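Local structure of FACT complex subunit (Chaetomium thermophilum var. thermophilum, 4KHB) at the interface of chains A and B. The protein forms part of the FACT histone chaperone, here through the Spt16D dimerisation domain that pairs with Pob3N, and probably helps to reorganise nucleosomes. Coordinates in Å, arbitrary orientation; residue numbers count along the deposited sequence, not the author numbering. Chains: chain A, Uncharacterized protein SPT16D; chain B, Uncharacterized protein POB3N.

Contact 1: the interface of chains A and B. Residues chain A 73, 90, 94; chain B 184, 186.
B:Tyr184 has CG turned anti to its backbone N (chi1 172°), which carries the phenol ring from the end of strand 177-184 toward A:Arg94 and A:Pro73. A:Arg94, on strand 91-100, meets it with a chain bent at chi2 (137°), and the bend brings its CD and guanidinium across the tyrosine at a slant. A side chain that borrows support from its own subunit before it packs on a neighbour is a recurrent device of protein interfaces, and this pair illustrates it. CD of A:Arg94 lies 3.5 Å from CB of B:Tyr184. Farther out, the face of the guanidinium receives the ring edge, with CZ of A:Arg94 3.7 Å from CD1 of B:Tyr184; the two planes are inclined by 43°, well short of a parallel stack. The far end of the arginine is steadied within chain A, where NH2 of A:Arg94 gives a hydrogen bond of 2.9 Å to the carbonyl O of A:Pro73, in the carbonyl plane and on a lone pair. The same proline lies over one face of the phenol, its CB near the rim, 3.9 Å from CE2 of B:Tyr184, and its carbonyl O over the middle of that face. At the margin, the ring of B:Pro186 brushes the carbonyl O of A:Ala90. This small packing patch seats the end of the Pob3N strand against Spt16D and probably helps to hold the heterodimer together.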
ATOM      1  N   PRO A  73       0.907   4.337  21.807  1.00 40.70           N
ATOM      2  CA  PRO A  73       0.324   4.641  23.117  1.00 37.90           C
ATOM      3  C   PRO A  73      -0.687   3.573  23.530  1.00 42.98           C
ATOM      4  O   PRO A  73      -1.638   3.303  22.794  1.00 42.47           O
ATOM      5  CB  PRO A  73      -0.379   5.977  22.881  1.00 39.90           C
ATOM      6  CG  PRO A  73       0.390   6.625  21.776  1.00 37.60           C
ATOM      7  CD  PRO A  73       1.032   5.536  20.957  1.00 37.31           C
ATOM      8  N   ALA A  90      -0.852  12.367  17.195  1.00 14.69           N
ATOM      9  CA  ALA A  90      -0.507  11.446  16.118  1.00 13.94           C
ATOM     10  C   ALA A  90      -1.392  10.206  16.081  1.00 12.31           C
ATOM     11  O   ALA A  90      -1.751   9.648  17.120  1.00 12.15           O
ATOM     12  CB  ALA A  90       0.955  11.043  16.214  1.00 11.19           C
ATOM     13  N   ARG A  94      -1.424   0.287  14.562  1.00 12.70           N
ATOM     14  CA  ARG A  94      -1.280  -0.553  15.750  1.00 12.42           C
ATOM     15  C   ARG A  94      -0.873  -1.969  15.365  1.00 15.49           C
ATOM     16  O   ARG A  94       0.025  -2.556  15.976  1.00 19.04           O
ATOM     17  CB  ARG A  94      -2.587  -0.602  16.550  1.00 21.38           C
ATOM     18  CG  ARG A  94      -2.400  -0.464  18.057  1.00 28.60           C
ATOM     19  CD  ARG A  94      -3.425   0.471  18.668  1.00 32.45           C
ATOM     20  NE  ARG A  94      -3.099   0.851  20.041  1.00 36.85           N
ATOM     21  CZ  ARG A  94      -4.006   0.981  21.004  1.00 39.53           C
ATOM     22  NH1 ARG A  94      -5.279   0.710  20.748  1.00 26.57           N
ATOM     23  NH2 ARG A  94      -3.643   1.333  22.231  1.00 43.25           N
TER
ATOM     24  N   TYR B 184      -4.647   3.294  15.717  1.00 13.13           N
ATOM     25  CA  TYR B 184      -4.940   4.016  16.944  1.00 15.43           C
ATOM     26  C   TYR B 184      -5.182   5.472  16.587  1.00 19.23           C
ATOM     27  O   TYR B 184      -4.260   6.180  16.175  1.00 15.65           O
ATOM     28  CB  TYR B 184      -3.796   3.887  17.950  1.00 18.32           C
ATOM     29  CG  TYR B 184      -3.965   4.776  19.156  1.00 22.72           C
ATOM     30  CD1 TYR B 184      -4.887   4.461  20.145  1.00 35.65           C
ATOM     31  CD2 TYR B 184      -3.188   5.915  19.322  1.00 26.65           C
ATOM     32  CE1 TYR B 184      -5.051   5.266  21.248  1.00 34.15           C
ATOM     33  CE2 TYR B 184      -3.341   6.725  20.427  1.00 31.32           C
ATOM     34  CZ  TYR B 184      -4.274   6.394  21.387  1.00 35.19           C
ATOM     35  OH  TYR B 184      -4.435   7.195  22.492  1.00 36.84           O
ATOM     36  N   PRO B 186      -6.773   8.834  18.277  1.00 26.90           N
ATOM     37  CA  PRO B 186      -7.338   9.517  19.451  1.00 28.47           C
ATOM     38  C   PRO B 186      -8.526  10.411  19.097  1.00 39.65           C
ATOM     39  O   PRO B 186      -8.652  10.852  17.956  1.00 36.77           O
ATOM     40  CB  PRO B 186      -6.171  10.363  19.987  1.00 31.15           C
ATOM     41  CG  PRO B 186      -5.023  10.177  19.058  1.00 26.79           C
ATOM     42  CD  PRO B 186      -5.435   9.327  17.903  1.00 26.55           C
TER

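Contact 2: the interface of chains A and B. Residues chain A 41-43; chain B 55-57, 62, 74, 103, 131.
A:Arg43, at the start of strand 43-48, buries far more surface than its neighbours here and reaches into a polar pocket of Pob3N, showing how one arginine can use both a face and its N-H groups. Its chain leaves anti to the backbone N (chi1 176°) and bends at chi3 (-54°), which lays the guanidinium flat over the B:His103 ring. The planes are 9° apart, and CZ of A:Arg43 sits 3.4 Å from the ring centroid of B:His103 in a cation-pi stack. NH1 of A:Arg43 donates to the carbonyl O of B:Arg56 (2.7 Å). NH2 of A:Arg43 donates to the hydroxyl OG of B:Ser55 (2.9 Å), and both acceptors are tilted out of the guanidinium plane. The carboxylates of B:Glu62 and B:Glu131 add longer salt bridges and probably help to stabilise the guanidinium's positive charge. B:Glu131 also steadies the imidazole, its OE2 accepting from NE2 of B:His103. Two residues earlier, A:Met41 lays CB and CG against the carbonyl O of B:Glu131. The carbonyl O of A:Met41 accepts a bond of 3.1 Å from the amide NE2 of B:Gln74. The same NE2 of B:Gln74 also donates to OE2 of B:Glu62, at 3.1 Å.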
ATOM      1  N   MET A  41      -1.544  -3.121  -0.998  1.00 12.34           N
ATOM      2  CA  MET A  41      -2.272  -2.644  -2.173  1.00 10.97           C
ATOM      3  C   MET A  41      -1.360  -2.312  -3.350  1.00 15.93           C
ATOM      4  O   MET A  41      -1.557  -1.308  -4.042  1.00 14.47           O
ATOM      5  CB  MET A  41      -3.152  -1.446  -1.809  1.00  9.35           C
ATOM      6  CG  MET A  41      -4.227  -1.787  -0.786  1.00 11.97           C
ATOM      7  SD  MET A  41      -5.465  -2.926  -1.438  1.00 18.97           S
ATOM      8  CE  MET A  41      -6.072  -3.696   0.068  1.00  5.29           C
ATOM      9  N   GLY A  42      -0.366  -3.167  -3.573  1.00 15.07           N
ATOM     10  CA  GLY A  42       0.506  -3.025  -4.722  1.00 16.49           C
ATOM     11  C   GLY A  42       1.717  -2.172  -4.423  1.00 15.34           C
ATOM     12  O   GLY A  42       2.490  -1.831  -5.322  1.00 15.27           O
ATOM     13  N   ARG A  43       1.884  -1.824  -3.153  1.00 12.06           N
ATOM     14  CA  ARG A  43       2.957  -0.930  -2.753  1.00 15.55           C
ATOM     15  C   ARG A  43       3.781  -1.552  -1.637  1.00 11.69           C
ATOM     16  O   ARG A  43       3.238  -2.001  -0.626  1.00 10.36           O
ATOM     17  CB  ARG A  43       2.379   0.416  -2.313  1.00 13.85           C
ATOM     18  CG  ARG A  43       3.408   1.405  -1.787  1.00 19.21           C
ATOM     19  CD  ARG A  43       2.808   2.797  -1.650  1.00 14.33           C
ATOM     20  NE  ARG A  43       2.200   3.241  -2.902  1.00 19.77           N
ATOM     21  CZ  ARG A  43       2.880   3.713  -3.942  1.00 20.35           C
ATOM     22  NH1 ARG A  43       4.202   3.810  -3.888  1.00 17.65           N
ATOM     23  NH2 ARG A  43       2.239   4.090  -5.040  1.00 12.50           N
TER
ATOM     24  N   SER B  55       3.808   7.774  -9.247  1.00  9.65           N
ATOM     25  CA  SER B  55       4.718   7.357  -8.180  1.00 13.99           C
ATOM     26  C   SER B  55       5.347   5.989  -8.434  1.00 15.43           C
ATOM     27  O   SER B  55       4.901   5.233  -9.302  1.00 12.38           O
ATOM     28  CB  SER B  55       3.993   7.348  -6.828  1.00 13.63           C
ATOM     29  OG  SER B  55       3.028   6.312  -6.773  1.00 15.26           O
ATOM     30  N   ARG B  56       6.386   5.675  -7.668  1.00 17.77           N
ATOM     31  CA  ARG B  56       7.080   4.399  -7.803  1.00 23.30           C
ATOM     32  C   ARG B  56       6.393   3.310  -6.986  1.00 20.51           C
ATOM     33  O   ARG B  56       6.044   3.519  -5.824  1.00 21.81           O
ATOM     34  CB  ARG B  56       8.542   4.535  -7.372  1.00 25.03           C
ATOM     35  CG  ARG B  56       9.345   3.250  -7.487  1.00 28.64           C
ATOM     36  CD  ARG B  56      10.245   3.268  -8.711  1.00 38.79           C
ATOM     37  NE  ARG B  56      11.221   2.182  -8.688  1.00 49.38           N
ATOM     38  CZ  ARG B  56      12.537   2.363  -8.620  1.00 54.38           C
ATOM     39  NH1 ARG B  56      13.039   3.589  -8.566  1.00 46.02           N
ATOM     40  NH2 ARG B  56      13.351   1.316  -8.603  1.00 50.92           N
ATOM     41  N   ALA B  57       6.199   2.147  -7.601  1.00 15.72           N
ATOM     42  CA  ALA B  57       5.553   1.025  -6.932  1.00 16.79           C
ATOM     43  C   ALA B  57       6.252  -0.268  -7.341  1.00 17.38           C
ATOM     44  O   ALA B  57       7.266  -0.242  -8.037  1.00 16.01           O
ATOM     45  CB  ALA B  57       4.138   0.838  -7.458  1.00 15.26           C
ATOM     46  N   GLU B  62       3.786   3.872 -11.326  1.00 11.52           N
ATOM     47  CA  GLU B  62       2.341   3.718 -11.300  1.00 12.76           C
ATOM     48  C   GLU B  62       1.622   5.008 -11.673  1.00 12.70           C
ATOM     49  O   GLU B  62       1.968   6.084 -11.180  1.00 11.09           O
ATOM     50  CB  GLU B  62       1.900   3.266  -9.903  1.00 12.36           C
ATOM     51  CG  GLU B  62       0.395   3.120  -9.727  1.00 16.31           C
ATOM     52  CD  GLU B  62      -0.009   2.956  -8.275  1.00 20.79           C
ATOM     53  OE1 GLU B  62      -0.003   3.963  -7.536  1.00 21.31           O
ATOM     54  OE2 GLU B  62      -0.332   1.819  -7.874  1.00 20.90           O
ATOM     55  N   GLN B  74      -5.482   1.652 -10.766  1.00 13.07           N
ATOM     56  CA  GLN B  74      -4.034   1.557 -10.637  1.00 14.10           C
ATOM     57  C   GLN B  74      -3.370   0.905 -11.846  1.00  9.94           C
ATOM     58  O   GLN B  74      -3.638  -0.255 -12.169  1.00 10.37           O
ATOM     59  CB  GLN B  74      -3.669   0.805  -9.351  1.00 11.26           C
ATOM     60  CG  GLN B  74      -3.914   1.601  -8.075  1.00 19.46           C
ATOM     61  CD  GLN B  74      -3.839   0.748  -6.825  1.00 23.48           C
ATOM     62  OE1 GLN B  74      -4.862   0.393  -6.236  1.00 19.96           O
ATOM     63  NE2 GLN B  74      -2.624   0.401  -6.420  1.00 17.58           N
ATOM     64  N   HIS B 103       6.052   8.928  -1.990  1.00 10.56           N
ATOM     65  CA  HIS B 103       5.639   8.245  -0.775  1.00  9.42           C
ATOM     66  C   HIS B 103       6.754   8.266   0.268  1.00  7.22           C
ATOM     67  O   HIS B 103       7.936   8.359  -0.079  1.00  9.90           O
ATOM     68  CB  HIS B 103       5.192   6.817  -1.090  1.00  7.98           C
ATOM     69  CG  HIS B 103       3.856   6.742  -1.763  1.00 10.73           C
ATOM     70  ND1 HIS B 103       3.632   7.223  -3.035  1.00 11.37           N
ATOM     71  CD2 HIS B 103       2.670   6.252  -1.332  1.00 12.46           C
ATOM     72  CE1 HIS B 103       2.366   7.025  -3.362  1.00 12.86           C
ATOM     73  NE2 HIS B 103       1.761   6.437  -2.345  1.00 13.27           N
ATOM     74  N   GLU B 131      -1.992   3.516   0.926  1.00 10.23           N
ATOM     75  CA  GLU B 131      -3.378   3.892   0.663  1.00 13.71           C
ATOM     76  C   GLU B 131      -4.266   2.653   0.610  1.00 12.86           C
ATOM     77  O   GLU B 131      -3.863   1.617   0.073  1.00 14.94           O
ATOM     78  CB  GLU B 131      -3.480   4.647  -0.665  1.00 12.71           C
ATOM     79  CG  GLU B 131      -2.670   5.932  -0.730  1.00 21.29           C
ATOM     80  CD  GLU B 131      -1.407   5.771  -1.550  1.00 22.36           C
ATOM     81  OE1 GLU B 131      -0.986   4.615  -1.765  1.00 24.38           O
ATOM     82  OE2 GLU B 131      -0.839   6.795  -1.980  1.00 27.82           O
TER

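Contact 3: the interface of chains A and B. Residues chain A 47, 51, 70-71, 92-93; chain B 108-109, 182.
This is a heterodimer interface in which a loop of Pob3N plugs into Spt16D, and it helps to join the two PH-like subunits, with B:Asn109 carrying most of this patch. The example shows how an asparagine can read main-chain groups with its backbone and its amide together. The carbonyl O of B:Asn109 accepts from the backbone N of A:Val93 at 2.9 Å, while ND2 of B:Asn109 returns a bond of 3.3 Å to the carbonyl O of the same A:Val93, gripping strand 91-100 by both a donor and an acceptor. The side chain adopts the hindered rotamer with CG between the backbone N and carbonyl carbon (chi1 72°), which folds the amide back toward this strand. From there ND2 of B:Asn109 also gives a nearly straight bond of 3.2 Å to the carbonyl O of A:Leu71; that oxygen lies in the amide plane, although the donor sits above the plane of the carbonyl it meets. Two bonds from one nitrogen therefore fix the rotation of the amide. A:Phe70 and A:Phe92 flank the amide nitrogen: CB of A:Phe70 lies 3.4 Å from ND2 of B:Asn109, and A:Phe92 turns its ring edge to the same nitrogen, with ring and amide planes 80° apart. A water beside the amide joins OD1 of B:Asn109 (2.7 Å) to the carbonyl O of A:Leu71 (2.8 Å), the same oxygen that ND2 meets.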
ATOM      1  N   PHE A  47       8.647  -0.690   7.266  1.00  9.70           N
ATOM      2  CA  PHE A  47       8.429  -0.405   8.677  1.00 12.07           C
ATOM      3  C   PHE A  47       9.707  -0.726   9.441  1.00 10.53           C
ATOM      4  O   PHE A  47      10.209  -1.852   9.391  1.00 10.81           O
ATOM      5  CB  PHE A  47       7.248  -1.209   9.224  1.00  9.95           C
ATOM      6  CG  PHE A  47       5.907  -0.732   8.736  1.00 13.27           C
ATOM      7  CD1 PHE A  47       5.269   0.335   9.358  1.00 10.86           C
ATOM      8  CD2 PHE A  47       5.283  -1.347   7.659  1.00 10.32           C
ATOM      9  CE1 PHE A  47       4.029   0.779   8.915  1.00 10.99           C
ATOM     10  CE2 PHE A  47       4.044  -0.908   7.211  1.00  7.83           C
ATOM     11  CZ  PHE A  47       3.419   0.157   7.839  1.00  9.77           C
ATOM     12  N   THR A  51       9.871   0.370  15.484  1.00 11.62           N
ATOM     13  CA  THR A  51       8.460   0.717  15.450  1.00 13.20           C
ATOM     14  C   THR A  51       7.626  -0.505  15.855  1.00 12.04           C
ATOM     15  O   THR A  51       6.443  -0.390  16.193  1.00 16.76           O
ATOM     16  CB  THR A  51       8.083   1.245  14.038  1.00 10.70           C
ATOM     17  OG1 THR A  51       7.388   2.493  14.149  1.00 21.17           O
ATOM     18  CG2 THR A  51       7.220   0.259  13.282  1.00  4.99           C
ATOM     19  N   PHE A  70       2.576  -3.188  16.516  1.00 12.45           N
ATOM     20  CA  PHE A  70       3.470  -2.040  16.530  1.00 13.60           C
ATOM     21  C   PHE A  70       3.463  -1.323  17.879  1.00 16.91           C
ATOM     22  O   PHE A  70       2.527  -1.477  18.666  1.00 17.67           O
ATOM     23  CB  PHE A  70       3.059  -1.073  15.422  1.00 13.32           C
ATOM     24  CG  PHE A  70       3.213  -1.640  14.040  1.00 13.02           C
ATOM     25  CD1 PHE A  70       4.415  -1.526  13.368  1.00  8.01           C
ATOM     26  CD2 PHE A  70       2.156  -2.285  13.412  1.00 13.04           C
ATOM     27  CE1 PHE A  70       4.571  -2.040  12.095  1.00  7.84           C
ATOM     28  CE2 PHE A  70       2.303  -2.806  12.137  1.00 13.07           C
ATOM     29  CZ  PHE A  70       3.512  -2.682  11.478  1.00 11.10           C
ATOM     30  N   LEU A  71       4.499  -0.530  18.138  1.00 15.30           N
ATOM     31  CA  LEU A  71       4.555   0.269  19.357  1.00 16.72           C
ATOM     32  C   LEU A  71       3.721   1.536  19.216  1.00 15.73           C
ATOM     33  O   LEU A  71       3.904   2.317  18.277  1.00 15.39           O
ATOM     34  CB  LEU A  71       6.005   0.605  19.715  1.00 14.70           C
ATOM     35  CG  LEU A  71       6.867  -0.614  20.047  1.00 16.05           C
ATOM     36  CD1 LEU A  71       8.349  -0.280  20.013  1.00 11.81           C
ATOM     37  CD2 LEU A  71       6.474  -1.169  21.403  1.00 16.77           C
ATOM     38  N   PHE A  92      -1.579   6.220  14.936  1.00  7.20           N
ATOM     39  CA  PHE A  92      -0.590   5.152  14.828  1.00  8.36           C
ATOM     40  C   PHE A  92      -1.165   3.955  14.080  1.00 13.80           C
ATOM     41  O   PHE A  92      -2.368   3.690  14.152  1.00 12.27           O
ATOM     42  CB  PHE A  92      -0.133   4.700  16.223  1.00 16.02           C
ATOM     43  CG  PHE A  92       0.850   5.630  16.886  1.00 12.83           C
ATOM     44  CD1 PHE A  92       0.441   6.843  17.425  1.00 11.75           C
ATOM     45  CD2 PHE A  92       2.188   5.267  16.995  1.00  9.58           C
ATOM     46  CE1 PHE A  92       1.356   7.689  18.042  1.00 12.23           C
ATOM     47  CE2 PHE A  92       3.105   6.102  17.613  1.00 16.35           C
ATOM     48  CZ  PHE A  92       2.688   7.315  18.136  1.00 12.46           C
ATOM     49  N   VAL A  93      -0.309   3.235  13.359  1.00  8.76           N
ATOM     50  CA  VAL A  93      -0.661   1.900  12.898  1.00  9.67           C
ATOM     51  C   VAL A  93      -0.396   0.992  14.090  1.00 11.45           C
ATOM     52  O   VAL A  93       0.733   0.943  14.582  1.00 14.15           O
ATOM     53  CB  VAL A  93       0.202   1.460  11.690  1.00 10.98           C
ATOM     54  CG1 VAL A  93      -0.214   0.080  11.203  1.00 10.86           C
ATOM     55  CG2 VAL A  93       0.105   2.473  10.563  1.00  4.54           C
TER
ATOM     56  N   TRP B 108       8.158   4.900   9.379  1.00  6.32           N
ATOM     57  CA  TRP B 108       7.456   5.273  10.601  1.00  7.01           C
ATOM     58  C   TRP B 108       6.045   4.700  10.619  1.00  7.97           C
ATOM     59  O   TRP B 108       5.469   4.401   9.566  1.00  4.93           O
ATOM     60  CB  TRP B 108       7.393   6.794  10.741  1.00  8.51           C
ATOM     61  CG  TRP B 108       8.720   7.432  11.022  1.00 12.28           C
ATOM     62  CD1 TRP B 108       9.940   6.820  11.021  1.00  9.23           C
ATOM     63  CD2 TRP B 108       8.962   8.808  11.345  1.00 10.03           C
ATOM     64  NE1 TRP B 108      10.925   7.732  11.325  1.00 13.28           N
ATOM     65  CE2 TRP B 108      10.350   8.959  11.528  1.00 13.00           C
ATOM     66  CE3 TRP B 108       8.137   9.928  11.496  1.00 14.82           C
ATOM     67  CZ2 TRP B 108      10.932  10.185  11.856  1.00 14.37           C
ATOM     68  CZ3 TRP B 108       8.716  11.142  11.824  1.00 18.02           C
ATOM     69  CH2 TRP B 108      10.100  11.259  12.000  1.00 19.42           C
ATOM     70  N   ASN B 109       5.491   4.545  11.819  1.00  8.38           N
ATOM     71  CA  ASN B 109       4.125   4.052  11.976  1.00  9.83           C
ATOM     72  C   ASN B 109       3.213   5.074  12.647  1.00  9.63           C
ATOM     73  O   ASN B 109       2.120   4.731  13.108  1.00  6.98           O
ATOM     74  CB  ASN B 109       4.101   2.731  12.753  1.00  7.15           C
ATOM     75  CG  ASN B 109       4.421   2.916  14.228  1.00 10.02           C
ATOM     76  OD1 ASN B 109       5.327   3.668  14.589  1.00  7.61           O
ATOM     77  ND2 ASN B 109       3.675   2.231  15.087  1.00 12.22           N
ATOM     78  N   ARG B 182      -5.178  -2.288  11.887  1.00 11.47           N
ATOM     79  CA  ARG B 182      -5.722  -1.584  13.039  1.00 18.02           C
ATOM     80  C   ARG B 182      -5.031  -0.243  13.248  1.00 16.69           C
ATOM     81  O   ARG B 182      -3.800  -0.158  13.215  1.00 12.81           O
ATOM     82  CB  ARG B 182      -5.602  -2.460  14.289  1.00 22.96           C
ATOM     83  CG  ARG B 182      -6.328  -3.789  14.161  1.00 26.35           C
ATOM     84  CD  ARG B 182      -6.352  -4.554  15.469  1.00 32.80           C
ATOM     85  NE  ARG B 182      -6.989  -5.859  15.320  1.00 35.00           N
ATOM     86  CZ  ARG B 182      -7.519  -6.548  16.325  1.00 39.34           C
ATOM     87  NH1 ARG B 182      -7.485  -6.058  17.557  1.00 34.32           N
ATOM     88  NH2 ARG B 182      -8.079  -7.728  16.099  1.00 43.77           N
TER
HETATM   89  O   HOH W   1       6.215   3.470  17.081  1.00  9.67           O

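Contacts 1 and 3 are neighbours, their C-alpha centres about 9 Å apart, and both draw on chain A strand 91-100 and chain B strand 177-184. Contact 2 lies about 24 Å from contact 1 and 19 Å from contact 3, yet strand 43-48 of chain A connects it to contact 3, supplying A:Arg43 to one and A:Phe47 to the other. B:His103 and B:Trp108 belong to one short stretch of Pob3N that serves both sites. Gripping Spt16D at these separated points, mainly through an arginine and its polar partners at one end, and through backbone recognition and packing at the other, should limit rocking of the two subunits.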